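Side-chain contacts in RmpA (Streptococcus mutans, PDB 3BJV), which is probably the enzyme IIA component of an ascorbate-specific phosphotransferase system, thought to relay phosphoryl groups during ascorbate uptake: residues 5-10 with 139-144; 20-25 with 46-51; 27-32 with 100-105; 57-62 with 89-94; 121-126 with 130-135. All coordinates share one frame; numbering follows the deposited sequence.

Interaction 1 (5-10 with 139-144); sequences QAFKEN and EEVLAM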
# COMPACT_ATOMS: atom_id res chain seq x y z
N GLN A 5 -12.45 -13.78 6.95
CA GLN A 5 -12.43 -14.26 8.30
C GLN A 5 -12.41 -13.12 9.30
O GLN A 5 -13.09 -13.21 10.31
CB GLN A 5 -11.27 -15.23 8.44
CG GLN A 5 -10.54 -15.17 9.73
CD GLN A 5 -10.81 -16.37 10.60
OE1 GLN A 5 -9.92 -17.25 10.79
NE2 GLN A 5 -12.03 -16.43 11.16
N ALA A 6 -11.67 -12.03 9.03
CA ALA A 6 -11.76 -10.81 9.85
C ALA A 6 -13.19 -10.26 9.90
O ALA A 6 -13.74 -9.96 10.98
CB ALA A 6 -10.80 -9.74 9.32
N PHE A 7 -13.80 -10.12 8.73
CA PHE A 7 -15.17 -9.65 8.64
C PHE A 7 -16.12 -10.51 9.47
O PHE A 7 -16.90 -9.97 10.17
CB PHE A 7 -15.67 -9.66 7.20
CG PHE A 7 -15.13 -8.57 6.35
CD1 PHE A 7 -14.62 -7.40 6.91
CD2 PHE A 7 -15.16 -8.70 4.96
CE1 PHE A 7 -14.14 -6.40 6.13
CE2 PHE A 7 -14.69 -7.67 4.13
CZ PHE A 7 -14.17 -6.50 4.73
N LYS A 8 -16.06 -11.84 9.33
CA LYS A 8 -16.92 -12.74 10.08
C LYS A 8 -16.68 -12.68 11.58
O LYS A 8 -17.61 -12.49 12.34
CB LYS A 8 -16.71 -14.19 9.66
CG LYS A 8 -16.89 -14.48 8.21
CD LYS A 8 -17.10 -16.00 8.07
CE LYS A 8 -16.42 -16.61 6.83
NZ LYS A 8 -16.57 -18.11 6.83
N GLU A 9 -15.42 -12.86 11.99
CA GLU A 9 -15.06 -12.87 13.40
C GLU A 9 -15.40 -11.54 14.05
O GLU A 9 -15.80 -11.52 15.22
CB GLU A 9 -13.56 -13.07 13.58
CG GLU A 9 -13.02 -14.45 13.68
CD GLU A 9 -11.44 -14.43 13.73
OE1 GLU A 9 -10.80 -13.32 13.92
OE2 GLU A 9 -10.85 -15.55 13.56
N ASN A 10 -15.19 -10.41 13.35
CA ASN A 10 -15.41 -9.10 14.00
C ASN A 10 -16.82 -8.56 13.85
O ASN A 10 -17.12 -7.50 14.40
CB ASN A 10 -14.39 -8.09 13.54
CG ASN A 10 -13.01 -8.41 14.05
OD1 ASN A 10 -12.73 -8.17 15.20
ND2 ASN A 10 -12.16 -8.97 13.22
N GLU A 139 -23.08 -11.59 3.49
CA GLU A 139 -22.83 -12.68 2.54
C GLU A 139 -22.55 -12.23 1.10
O GLU A 139 -21.71 -12.80 0.41
CB GLU A 139 -23.99 -13.70 2.55
CG GLU A 139 -24.03 -14.66 3.75
CD GLU A 139 -24.03 -13.95 5.13
OE1 GLU A 139 -24.94 -13.13 5.42
OE2 GLU A 139 -23.11 -14.24 5.94
N GLU A 140 -23.23 -11.18 0.66
CA GLU A 140 -22.97 -10.58 -0.66
C GLU A 140 -21.60 -9.98 -0.82
O GLU A 140 -20.99 -10.17 -1.88
CB GLU A 140 -24.03 -9.52 -1.00
CG GLU A 140 -25.31 -10.14 -1.36
CD GLU A 140 -26.47 -9.16 -1.46
OE1 GLU A 140 -26.36 -8.11 -2.14
OE2 GLU A 140 -27.52 -9.48 -0.89
N VAL A 141 -21.13 -9.25 0.21
CA VAL A 141 -19.82 -8.67 0.23
C VAL A 141 -18.76 -9.74 0.22
O VAL A 141 -17.77 -9.63 -0.50
CB VAL A 141 -19.58 -7.72 1.48
CG1 VAL A 141 -18.07 -7.32 1.59
CG2 VAL A 141 -20.39 -6.51 1.40
N LEU A 142 -18.94 -10.76 1.04
CA LEU A 142 -18.03 -11.92 1.09
C LEU A 142 -18.01 -12.67 -0.25
O LEU A 142 -16.96 -13.12 -0.68
CB LEU A 142 -18.42 -12.89 2.19
CG LEU A 142 -18.37 -12.41 3.62
CD1 LEU A 142 -19.08 -13.44 4.47
CD2 LEU A 142 -16.94 -12.24 4.07
N ALA A 143 -19.15 -12.78 -0.95
CA ALA A 143 -19.05 -13.35 -2.31
C ALA A 143 -18.07 -12.52 -3.19
O ALA A 143 -17.19 -13.09 -3.85
CB ALA A 143 -20.42 -13.52 -2.97
N MET A 144 -18.17 -11.19 -3.14
CA MET A 144 -17.14 -10.33 -3.74
C MET A 144 -15.71 -10.56 -3.27
O MET A 144 -14.78 -10.55 -4.07
CB MET A 144 -17.48 -8.86 -3.56
CG MET A 144 -18.64 -8.43 -4.44
SD MET A 144 -19.03 -6.67 -4.25
CE MET A 144 -17.58 -5.85 -4.93

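Interaction 2 (20-25 with 46-51); sequences KDWKEA and AIIEST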
# COMPACT_ATOMS: atom_id res chain seq x y z
N LYS A 20 -23.40 12.10 8.33
CA LYS A 20 -23.58 13.47 7.86
C LYS A 20 -22.26 14.02 7.43
O LYS A 20 -22.20 14.94 6.61
CB LYS A 20 -24.21 14.37 8.93
CG LYS A 20 -25.75 14.25 8.98
CD LYS A 20 -26.34 14.74 10.30
CE LYS A 20 -27.85 14.84 10.22
NZ LYS A 20 -28.38 15.17 11.56
N ASP A 21 -21.18 13.49 7.99
CA ASP A 21 -19.88 14.09 7.65
C ASP A 21 -18.80 13.05 7.75
O ASP A 21 -19.06 11.87 8.09
CB ASP A 21 -19.60 15.32 8.56
CG ASP A 21 -19.49 14.94 10.03
OD1 ASP A 21 -18.96 13.86 10.37
OD2 ASP A 21 -19.95 15.70 10.87
N TRP A 22 -17.58 13.48 7.49
CA TRP A 22 -16.46 12.59 7.46
C TRP A 22 -16.10 11.98 8.81
O TRP A 22 -15.67 10.80 8.87
CB TRP A 22 -15.26 13.23 6.76
CG TRP A 22 -14.50 14.25 7.54
CD1 TRP A 22 -14.65 15.61 7.47
CD2 TRP A 22 -13.45 14.01 8.52
NE1 TRP A 22 -13.79 16.23 8.35
CE2 TRP A 22 -13.03 15.29 8.99
CE3 TRP A 22 -12.82 12.85 9.03
CZ2 TRP A 22 -11.99 15.44 9.94
CZ3 TRP A 22 -11.81 13.01 9.98
CH2 TRP A 22 -11.43 14.31 10.45
N LYS A 23 -16.30 12.75 9.89
CA LYS A 23 -15.92 12.28 11.24
C LYS A 23 -16.88 11.19 11.68
O LYS A 23 -16.45 10.23 12.29
CB LYS A 23 -15.95 13.41 12.28
CG LYS A 23 -15.02 14.59 11.97
CD LYS A 23 -14.81 15.44 13.20
CE LYS A 23 -13.79 16.57 12.96
NZ LYS A 23 -14.51 17.87 12.71
N GLU A 24 -18.15 11.36 11.36
CA GLU A 24 -19.14 10.33 11.57
C GLU A 24 -18.88 9.07 10.74
O GLU A 24 -18.99 7.95 11.25
CB GLU A 24 -20.56 10.79 11.32
CG GLU A 24 -21.50 9.58 11.40
CD GLU A 24 -22.78 9.88 12.12
OE1 GLU A 24 -23.54 10.77 11.62
OE2 GLU A 24 -23.02 9.21 13.18
N ALA A 25 -18.56 9.25 9.47
CA ALA A 25 -18.27 8.13 8.57
C ALA A 25 -17.13 7.30 9.19
O ALA A 25 -17.19 6.09 9.29
CB ALA A 25 -17.90 8.67 7.19
N ALA A 46 -7.44 8.83 17.52
CA ALA A 46 -6.20 8.91 16.72
C ALA A 46 -6.42 9.16 15.23
O ALA A 46 -5.66 9.92 14.63
CB ALA A 46 -5.32 7.69 16.92
N ILE A 47 -7.42 8.51 14.64
CA ILE A 47 -7.65 8.58 13.19
C ILE A 47 -8.08 9.99 12.94
O ILE A 47 -7.58 10.63 12.02
CB ILE A 47 -8.70 7.53 12.69
CG1 ILE A 47 -8.07 6.15 12.59
CG2 ILE A 47 -9.17 7.82 11.30
CD1 ILE A 47 -9.14 5.01 12.67
N ILE A 48 -8.97 10.50 13.81
CA ILE A 48 -9.50 11.86 13.67
C ILE A 48 -8.44 12.90 13.86
O ILE A 48 -8.32 13.79 13.04
CB ILE A 48 -10.77 12.11 14.57
CG1 ILE A 48 -11.99 11.31 14.02
CG2 ILE A 48 -11.08 13.59 14.68
CD1 ILE A 48 -13.27 11.81 14.51
N GLU A 49 -7.69 12.83 14.95
CA GLU A 49 -6.54 13.74 15.14
C GLU A 49 -5.51 13.68 14.04
O GLU A 49 -5.02 14.74 13.64
CB GLU A 49 -5.84 13.52 16.49
CG GLU A 49 -6.76 13.75 17.65
CD GLU A 49 -7.37 15.14 17.62
OE1 GLU A 49 -6.54 16.07 17.69
OE2 GLU A 49 -8.62 15.31 17.48
N SER A 50 -5.16 12.49 13.55
CA SER A 50 -4.24 12.38 12.40
C SER A 50 -4.79 12.98 11.13
O SER A 50 -4.07 13.61 10.38
CB SER A 50 -3.85 10.94 12.15
OG SER A 50 -3.08 10.50 13.25
N THR A 51 -6.07 12.80 10.90
CA THR A 51 -6.73 13.33 9.74
C THR A 51 -6.74 14.86 9.78
O THR A 51 -6.43 15.50 8.75
CB THR A 51 -8.16 12.80 9.64
OG1 THR A 51 -8.10 11.38 9.53
CG2 THR A 51 -8.82 13.33 8.47

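Interaction 3 (27-32 with 100-105); sequences KLSVTP and LLALAA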
# COMPACT_ATOMS: atom_id res chain seq x y z
N LYS A 27 -16.16 7.33 12.42
CA LYS A 27 -16.66 6.66 13.63
C LYS A 27 -17.35 5.29 13.31
O LYS A 27 -17.11 4.27 13.97
CB LYS A 27 -17.66 7.58 14.35
CG LYS A 27 -18.21 6.98 15.66
CD LYS A 27 -19.49 7.70 16.05
CE LYS A 27 -20.70 6.86 15.75
NZ LYS A 27 -21.92 7.66 15.83
N LEU A 28 -18.23 5.32 12.33
CA LEU A 28 -18.96 4.14 11.93
C LEU A 28 -18.07 3.00 11.51
O LEU A 28 -18.44 1.85 11.70
CB LEU A 28 -19.89 4.47 10.77
CG LEU A 28 -21.04 5.41 11.09
CD1 LEU A 28 -21.72 5.71 9.79
CD2 LEU A 28 -22.06 4.86 12.15
N SER A 29 -16.90 3.30 10.93
CA SER A 29 -16.08 2.23 10.39
C SER A 29 -15.21 1.54 11.46
O SER A 29 -14.74 0.43 11.31
CB SER A 29 -15.30 2.69 9.13
OG SER A 29 -14.24 3.59 9.43
N VAL A 30 -15.01 2.22 12.57
CA VAL A 30 -14.05 1.76 13.57
C VAL A 30 -14.76 1.14 14.77
O VAL A 30 -14.20 0.31 15.48
CB VAL A 30 -13.17 2.96 14.03
CG1 VAL A 30 -12.45 2.64 15.35
CG2 VAL A 30 -12.18 3.34 12.90
N THR A 31 -15.99 1.59 14.99
CA THR A 31 -16.81 1.15 16.08
C THR A 31 -16.94 -0.37 16.09
O THR A 31 -16.76 -0.98 17.11
CB THR A 31 -18.18 1.84 15.99
OG1 THR A 31 -18.10 3.06 16.71
CG2 THR A 31 -19.27 0.93 16.59
N PRO A 32 -17.26 -0.99 14.95
CA PRO A 32 -17.33 -2.47 15.01
C PRO A 32 -16.09 -3.17 15.60
O PRO A 32 -16.26 -4.19 16.26
CB PRO A 32 -17.60 -2.88 13.55
CG PRO A 32 -18.17 -1.67 12.89
CD PRO A 32 -17.62 -0.46 13.62
N LEU A 100 -16.15 2.56 3.25
CA LEU A 100 -15.04 2.64 4.21
C LEU A 100 -14.60 1.26 4.69
O LEU A 100 -15.41 0.47 5.18
CB LEU A 100 -15.32 3.61 5.38
CG LEU A 100 -15.73 5.00 4.95
CD1 LEU A 100 -17.23 5.16 5.14
CD2 LEU A 100 -15.01 6.01 5.80
N LEU A 101 -13.33 0.97 4.48
CA LEU A 101 -12.75 -0.25 4.94
C LEU A 101 -11.64 0.12 5.96
O LEU A 101 -10.52 0.48 5.58
CB LEU A 101 -12.24 -1.08 3.76
CG LEU A 101 -12.23 -2.61 3.91
CD1 LEU A 101 -12.08 -3.27 2.52
CD2 LEU A 101 -11.09 -3.04 4.85
N ALA A 102 -12.00 0.09 7.25
CA ALA A 102 -11.07 0.38 8.33
C ALA A 102 -10.13 -0.79 8.55
O ALA A 102 -10.49 -1.94 8.40
CB ALA A 102 -11.78 0.67 9.57
N LEU A 103 -8.93 -0.46 8.94
CA LEU A 103 -7.85 -1.38 8.91
C LEU A 103 -7.24 -1.31 10.29
O LEU A 103 -6.90 -0.19 10.73
CB LEU A 103 -6.86 -0.85 7.85
CG LEU A 103 -5.40 -1.30 7.70
CD1 LEU A 103 -5.27 -2.83 8.03
CD2 LEU A 103 -4.99 -1.03 6.25
N ALA A 104 -7.07 -2.45 10.96
CA ALA A 104 -6.16 -2.52 12.12
C ALA A 104 -5.02 -3.50 11.91
O ALA A 104 -5.26 -4.73 11.86
CB ALA A 104 -6.93 -2.89 13.40
N ALA A 105 -3.79 -2.98 11.82
CA ALA A 105 -2.57 -3.78 11.62
C ALA A 105 -1.61 -3.70 12.81
O ALA A 105 -1.35 -2.62 13.33
CB ALA A 105 -1.82 -3.34 10.31

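Interaction 4 (57-62 with 89-94); sequences YYILMP and VTFTDG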
# COMPACT_ATOMS: atom_id res chain seq x y z
N TYR A 57 -5.03 10.47 4.78
CA TYR A 57 -3.86 9.79 4.23
C TYR A 57 -4.26 8.37 3.78
O TYR A 57 -3.42 7.48 3.73
CB TYR A 57 -2.67 9.79 5.26
CG TYR A 57 -3.12 9.41 6.66
CD1 TYR A 57 -2.99 8.10 7.14
CD2 TYR A 57 -3.76 10.36 7.49
CE1 TYR A 57 -3.44 7.75 8.43
CE2 TYR A 57 -4.24 10.00 8.74
CZ TYR A 57 -4.07 8.69 9.20
OH TYR A 57 -4.59 8.36 10.44
N TYR A 58 -5.53 8.15 3.41
CA TYR A 58 -6.01 6.76 3.19
C TYR A 58 -7.09 6.64 2.15
O TYR A 58 -7.82 5.68 2.08
CB TYR A 58 -6.47 6.16 4.51
CG TYR A 58 -7.28 7.16 5.37
CD1 TYR A 58 -8.62 7.51 5.03
CD2 TYR A 58 -6.72 7.73 6.50
CE1 TYR A 58 -9.37 8.40 5.82
CE2 TYR A 58 -7.45 8.63 7.29
CZ TYR A 58 -8.76 8.97 6.96
OH TYR A 58 -9.44 9.88 7.77
N ILE A 59 -7.20 7.62 1.29
CA ILE A 59 -8.21 7.57 0.26
C ILE A 59 -7.49 7.07 -0.98
O ILE A 59 -7.04 7.87 -1.78
CB ILE A 59 -8.91 8.96 0.08
CG1 ILE A 59 -9.63 9.35 1.39
CG2 ILE A 59 -9.89 8.91 -1.08
CD1 ILE A 59 -10.23 10.70 1.45
N LEU A 60 -7.38 5.74 -1.11
CA LEU A 60 -6.58 5.11 -2.18
C LEU A 60 -7.01 5.37 -3.60
O LEU A 60 -6.17 5.52 -4.49
CB LEU A 60 -6.47 3.59 -2.00
CG LEU A 60 -5.33 3.09 -1.11
CD1 LEU A 60 -5.04 1.66 -1.49
CD2 LEU A 60 -4.04 3.99 -1.07
N MET A 61 -8.32 5.39 -3.81
CA MET A 61 -8.90 5.68 -5.09
C MET A 61 -10.21 6.37 -4.79
O MET A 61 -10.71 6.24 -3.68
CB MET A 61 -9.10 4.39 -5.91
CG MET A 61 -9.87 3.22 -5.25
SD MET A 61 -10.11 1.76 -6.40
CE MET A 61 -11.70 2.11 -7.19
N PRO A 62 -10.78 7.11 -5.78
CA PRO A 62 -12.00 7.86 -5.44
C PRO A 62 -13.18 6.96 -5.09
O PRO A 62 -13.26 5.87 -5.63
CB PRO A 62 -12.26 8.71 -6.70
CG PRO A 62 -10.93 8.73 -7.43
CD PRO A 62 -10.39 7.32 -7.19
N VAL A 89 -19.83 11.21 1.57
CA VAL A 89 -19.46 12.30 2.46
C VAL A 89 -18.21 12.87 1.84
O VAL A 89 -17.49 12.13 1.16
CB VAL A 89 -19.13 11.85 3.96
CG1 VAL A 89 -20.37 11.50 4.72
CG2 VAL A 89 -18.14 10.68 4.01
N THR A 90 -17.93 14.16 2.08
CA THR A 90 -16.75 14.82 1.55
C THR A 90 -15.67 14.92 2.61
O THR A 90 -15.93 15.42 3.70
CB THR A 90 -17.10 16.22 1.02
OG1 THR A 90 -18.26 16.15 0.17
CG2 THR A 90 -15.96 16.77 0.20
N PHE A 91 -14.49 14.39 2.34
CA PHE A 91 -13.35 14.57 3.26
C PHE A 91 -12.66 15.94 3.10
O PHE A 91 -12.98 16.69 2.18
CB PHE A 91 -12.34 13.41 3.11
CG PHE A 91 -12.70 12.20 3.93
CD1 PHE A 91 -13.82 11.42 3.61
CD2 PHE A 91 -11.95 11.86 5.05
CE1 PHE A 91 -14.16 10.29 4.40
CE2 PHE A 91 -12.26 10.74 5.83
CZ PHE A 91 -13.38 9.95 5.51
N THR A 92 -11.72 16.28 3.98
CA THR A 92 -11.20 17.67 4.02
C THR A 92 -10.45 18.11 2.75
O THR A 92 -10.38 19.32 2.48
CB THR A 92 -10.35 18.01 5.31
OG1 THR A 92 -9.50 16.91 5.67
CG2 THR A 92 -11.25 18.33 6.48
N ASP A 93 -9.93 17.15 1.97
CA ASP A 93 -9.19 17.45 0.73
C ASP A 93 -10.06 17.56 -0.54
O ASP A 93 -9.51 17.53 -1.67
CB ASP A 93 -8.08 16.39 0.49
CG ASP A 93 -8.62 14.98 0.52
OD1 ASP A 93 -9.86 14.81 0.68
OD2 ASP A 93 -7.81 14.03 0.40
N GLY A 94 -11.38 17.64 -0.33
CA GLY A 94 -12.39 17.66 -1.40
C GLY A 94 -12.80 16.29 -1.93
O GLY A 94 -13.55 16.19 -2.88

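Interaction 5 (121-126 with 130-135); sequences ALFELD and ERLVNC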
# COMPACT_ATOMS: atom_id res chain seq x y z
N ALA A 121 -7.09 -5.80 -4.26
CA ALA A 121 -7.83 -6.90 -4.95
C ALA A 121 -9.36 -6.71 -4.96
O ALA A 121 -9.99 -6.83 -6.00
CB ALA A 121 -7.47 -8.27 -4.33
N LEU A 122 -9.94 -6.43 -3.80
CA LEU A 122 -11.39 -6.17 -3.67
C LEU A 122 -11.85 -5.01 -4.57
O LEU A 122 -12.78 -5.19 -5.40
CB LEU A 122 -11.75 -5.91 -2.21
CG LEU A 122 -13.20 -5.63 -1.87
CD1 LEU A 122 -14.09 -6.83 -2.30
CD2 LEU A 122 -13.34 -5.37 -0.33
N PHE A 123 -11.16 -3.87 -4.45
CA PHE A 123 -11.53 -2.67 -5.14
C PHE A 123 -11.18 -2.65 -6.62
O PHE A 123 -11.71 -1.85 -7.35
CB PHE A 123 -10.99 -1.44 -4.41
CG PHE A 123 -11.75 -1.15 -3.16
CD1 PHE A 123 -12.99 -0.49 -3.22
CD2 PHE A 123 -11.26 -1.56 -1.92
CE1 PHE A 123 -13.71 -0.24 -2.06
CE2 PHE A 123 -11.97 -1.31 -0.74
CZ PHE A 123 -13.20 -0.65 -0.82
N GLU A 124 -10.33 -3.56 -7.07
CA GLU A 124 -10.12 -3.68 -8.53
C GLU A 124 -11.07 -4.61 -9.30
O GLU A 124 -10.87 -4.85 -10.49
CB GLU A 124 -8.67 -4.06 -8.82
CG GLU A 124 -7.70 -2.93 -8.43
CD GLU A 124 -6.29 -3.22 -8.81
OE1 GLU A 124 -5.98 -4.39 -9.20
OE2 GLU A 124 -5.49 -2.28 -8.71
N LEU A 125 -12.06 -5.19 -8.63
CA LEU A 125 -13.11 -5.91 -9.34
C LEU A 125 -13.85 -4.90 -10.20
O LEU A 125 -13.80 -3.68 -9.92
CB LEU A 125 -14.07 -6.52 -8.34
CG LEU A 125 -13.44 -7.65 -7.56
CD1 LEU A 125 -14.39 -8.13 -6.45
CD2 LEU A 125 -13.01 -8.76 -8.51
N ASP A 126 -14.56 -5.34 -11.23
CA ASP A 126 -15.30 -4.35 -12.03
C ASP A 126 -16.44 -3.71 -11.27
O ASP A 126 -17.14 -4.37 -10.56
CB ASP A 126 -15.75 -4.91 -13.40
CG ASP A 126 -14.98 -4.21 -14.57
OD1 ASP A 126 -15.59 -3.31 -15.23
OD2 ASP A 126 -13.74 -4.52 -14.76
N GLU A 130 -19.63 0.48 -7.02
CA GLU A 130 -21.05 0.41 -7.28
C GLU A 130 -21.66 -0.91 -6.81
O GLU A 130 -22.81 -0.97 -6.44
CB GLU A 130 -21.28 0.56 -8.78
CG GLU A 130 -22.62 0.11 -9.31
CD GLU A 130 -22.77 0.35 -10.84
OE1 GLU A 130 -22.69 1.54 -11.30
OE2 GLU A 130 -22.94 -0.66 -11.57
N ARG A 131 -20.89 -1.98 -6.88
CA ARG A 131 -21.40 -3.25 -6.47
C ARG A 131 -21.41 -3.31 -4.92
O ARG A 131 -22.42 -3.71 -4.34
CB ARG A 131 -20.61 -4.37 -7.13
CG ARG A 131 -20.80 -4.45 -8.67
CD ARG A 131 -19.72 -5.38 -9.38
NE ARG A 131 -19.82 -6.72 -8.83
CZ ARG A 131 -18.85 -7.62 -8.79
NH1 ARG A 131 -17.65 -7.35 -9.29
NH2 ARG A 131 -19.10 -8.81 -8.25
N LEU A 132 -20.34 -2.86 -4.27
CA LEU A 132 -20.29 -2.80 -2.78
C LEU A 132 -21.45 -2.03 -2.14
O LEU A 132 -22.08 -2.51 -1.17
CB LEU A 132 -18.95 -2.22 -2.35
CG LEU A 132 -17.83 -3.28 -2.36
CD1 LEU A 132 -16.52 -2.63 -2.03
CD2 LEU A 132 -18.15 -4.32 -1.34
N VAL A 133 -21.77 -0.88 -2.75
CA VAL A 133 -22.87 -0.01 -2.38
C VAL A 133 -24.27 -0.69 -2.58
O VAL A 133 -25.21 -0.42 -1.84
CB VAL A 133 -22.69 1.40 -3.09
CG1 VAL A 133 -23.91 2.27 -3.01
CG2 VAL A 133 -21.50 2.18 -2.47
N ASN A 134 -24.41 -1.55 -3.58
CA ASN A 134 -25.69 -2.31 -3.77
C ASN A 134 -25.79 -3.63 -2.96
O ASN A 134 -26.72 -4.38 -3.17
CB ASN A 134 -25.94 -2.64 -5.25
CG ASN A 134 -26.29 -1.40 -6.10
OD1 ASN A 134 -26.93 -0.45 -5.59
ND2 ASN A 134 -25.89 -1.41 -7.41
N CYS A 135 -24.81 -3.91 -2.09
CA CYS A 135 -24.82 -5.08 -1.19
C CYS A 135 -25.73 -4.81 -0.03
O CYS A 135 -25.65 -3.73 0.60
CB CYS A 135 -23.41 -5.41 -0.66
SG CYS A 135 -22.39 -6.34 -1.84

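Interaction 1 (5-10 with 139-144)
Phe7 of helix 3-10 meets Leu142 and Val141 of helix 138-147, a pairing of the first and last helices of this three-layer alpha/beta sandwich. The two segments run nearly antiparallel, at 161°, but their axes stay 11.1 Å apart, and only side chains bridge the gap. The closest pair is Phe7 CD2 and Leu142 CD2, at 4.1 Å: the methyl lies at the edge of the ring, near its plane, and the two side chains run past one another, pointing opposite ways. Val141 adds CG1, 4.2 Å from Phe7 CE2, approaching the ring obliquely. Toward solvent, the aliphatic part of exposed Lys8 runs by the other branch of Leu142, with Lys8 CG 4.5 Å from Leu142 CD1. In the next shell, Phe7 packs on Phe80 and Leu82 of strand 79-85, and both Phe7 and Val141 rest on Ile13 of strand 13-17, so the sheet forms a common floor under the two helices. Further out, the buried amide of Asn10 ties down the end of its own segment. Its OD1 bonds to Ser36 OG, while ND2 turns back along the chain to Ala6 O, 2.9 Å away. That carbonyl oxygen also accepts from Asn10 N at 2.8 Å, and the two donors reach it from opposite faces of the carbonyl plane.

Interaction 2 (20-25 with 46-51)
The first turn of helix 22-36 packs here against the middle of helix 42-54, with Trp22 and Lys23 meeting Thr51 and Ile48. The methyl of Thr51 fits against the six-membered part of the indole: Thr51 CG2 is 3.4 Å from both Trp22 CZ3 and Trp22 CH2, approaching obliquely. With Trp22 CG lodged between its backbone N and carbonyl carbon (chi1 76°), the indole reaches across to the neighbouring helix. Its edge also comes near a backbone carbonyl, with Trp22 CH2 4.1 Å from Ile48 O. Helix 22-36 starts at this point, and Asp21 is its N-cap: Asp21 OD1 accepts from Glu24 N at 2.8 Å in a nearly straight bond of 175°, fixing the turn that carries Trp22 and Lys23. Lys23 lays its chain over the indole, CG above the ring centre, and also crosses Ile48 at about a right angle, Lys23 CB lying 3.8 Å from Ile48 CD1. The hydroxyl of buried Thr51 bonds to Ile47 O, 2.7 Å from Thr51 OG1, and is hydrogen-bonded to Tyr58 OH as well. Beyond the helix pair, the Trp22 ring meets that of Phe91 with their planes at about 40°.

Interaction 3 (27-32 with 100-105)
Three donors converge on Lys27 O, one turn back from the kink in helix 22-36: Thr31 N at 3.1 Å, Val30 N and the hydroxyl Thr31 OG1, the last from 44° above the carbonyl plane. The kink falls at Pro32, whose nitrogen makes no bond to the preceding turn. On the inward side of this turn buried Ser29 lies against the strand. The shortest approach is Ala102 CB to Ser29 O, 3.4 Å, a methyl resting on a carbonyl oxygen that also accepts a hydrogen bond from Ser81 OG. Ser29 CB sits 3.9 Å from Leu100 CB, so that Leu100 and Ala102, two residues apart in the chain, receive the serine together. Ser29 chi1 of 71° places Ser29 OG 3.8 Å from Ala102 CB while that oxygen is bonded to Val26 O, which satisfies this buried hydroxyl. Val30 contributes CG2, 4.3 Å from Ala102 CB. Small side chains on both partners let the backbones come close, 5.7 Å between the CA atoms of Ser29 and Ala102. Helix 22-36 thereby lies over one face of the sheet at strand 96-104, with Val30 also touching Ile47 of helix 42-54, while Leu101 points the other way, onto helix 108-123.

Interaction 4 (57-62 with 89-94)
The loop 57-62 and the type I beta turn from Phe91 to Gly94 keep their backbones well apart, the nearest CA pair, Ile59 and Phe91, being separated by 9.2 Å; the turn is closed by a bond from Gly94 N to Phe91 O of 3.1 Å. Phe91 fills the gap. Its CE2 corner meets the hydroxyl end of Tyr58 edge against edge, near the plane of each ring, with Tyr58 OH 3.5 Å and Tyr58 CE1 3.7 Å from Phe91 CE2, and the two side chains cross at about a right angle. From another direction Ile59 brings up the end of its chain: CD1 lies 3.8 Å from Phe91 CG, oblique to the ring. With CG1 anti to the carbonyl carbon (chi1 -62°), Ile59 extends toward the turn, and its CD1 also lies 4.2 Å from Asp93 OD1. That carboxylate oxygen accepts from Lys95 N, just past the turn. Phe91 also packs on Val26 and on Val97, joining the start of strand 96-104 to helix 22-36, and on the far side of the loop Tyr57 and Leu60 touch the second subunit. Although Tyr58 OH lies so near Phe91, its polar partner is Thr51 OG1. The hydroxyl can therefore sit against an aromatic edge in a buried place without losing its hydrogen bond, and what joins loop to turn is apolar packing.

Interaction 5 (121-126 with 130-135)
Arg131 of helix 128-133 reaches the loop that follows helix 108-123, in a compact connection between the two helices. Its chain bends at chi3 (59°), which brings the guanidinium round to the loop backbone. There Arg131 NH1 donates to Asp126 O over 3.3 Å, long but straight at 177°, the oxygen lying in the guanidinium plane and the donor in the carbonyl plane. The CD methylene of Arg131 is closer still to Asp126 O, at 3.0 Å, and Leu125 CB lies 3.8 Å from Arg131 NH1. The other terminal nitrogen, NH2, forms a salt bridge with Glu147 of helix 138-147. Leu132, next in sequence, is buried. It crosses Phe123 at about a right angle, and its CD1 comes 3.7 Å from Phe123 CE1, oblique to the ring; the same methyl is 4.5 Å from Leu122 CG. Leu122 and Phe123 in turn rest on Leu101 of strand 96-104, which places this corner against the sheet. Polar and apolar work is thus divided between consecutive residues: Leu132 packs into the apolar interior, while at the rim Glu147 probably offsets the charge of Arg131 and the carbonyl of Asp126 fixes where the guanidinium points.

How the interactions relate
The five contacts illustrate how a layered fold is knit together on both sides of one sheet. Interactions 2 and 3 share helix 22-36 and touch through Ile47 CD1 and Val30 CG2, 3.5 Å apart. Interaction 4 joins interaction 2 by the probable hydrogen bond between Thr51 OG1 and Tyr58 OH, 2.7 Å. Interaction 3 lies nearest the middle of the chain, about 5 Å from its centre, and strand 96-104 passes the packing on to interaction 5, Leu101 CD1 reaching Phe123 CE2 at 3.8 Å. Interactions 5 and 1 meet where Met144 CE lies 3.6 Å from Leu132 CG. Interactions 1 and 2 stand on opposite sides of the centre, about 24 Å apart between centres.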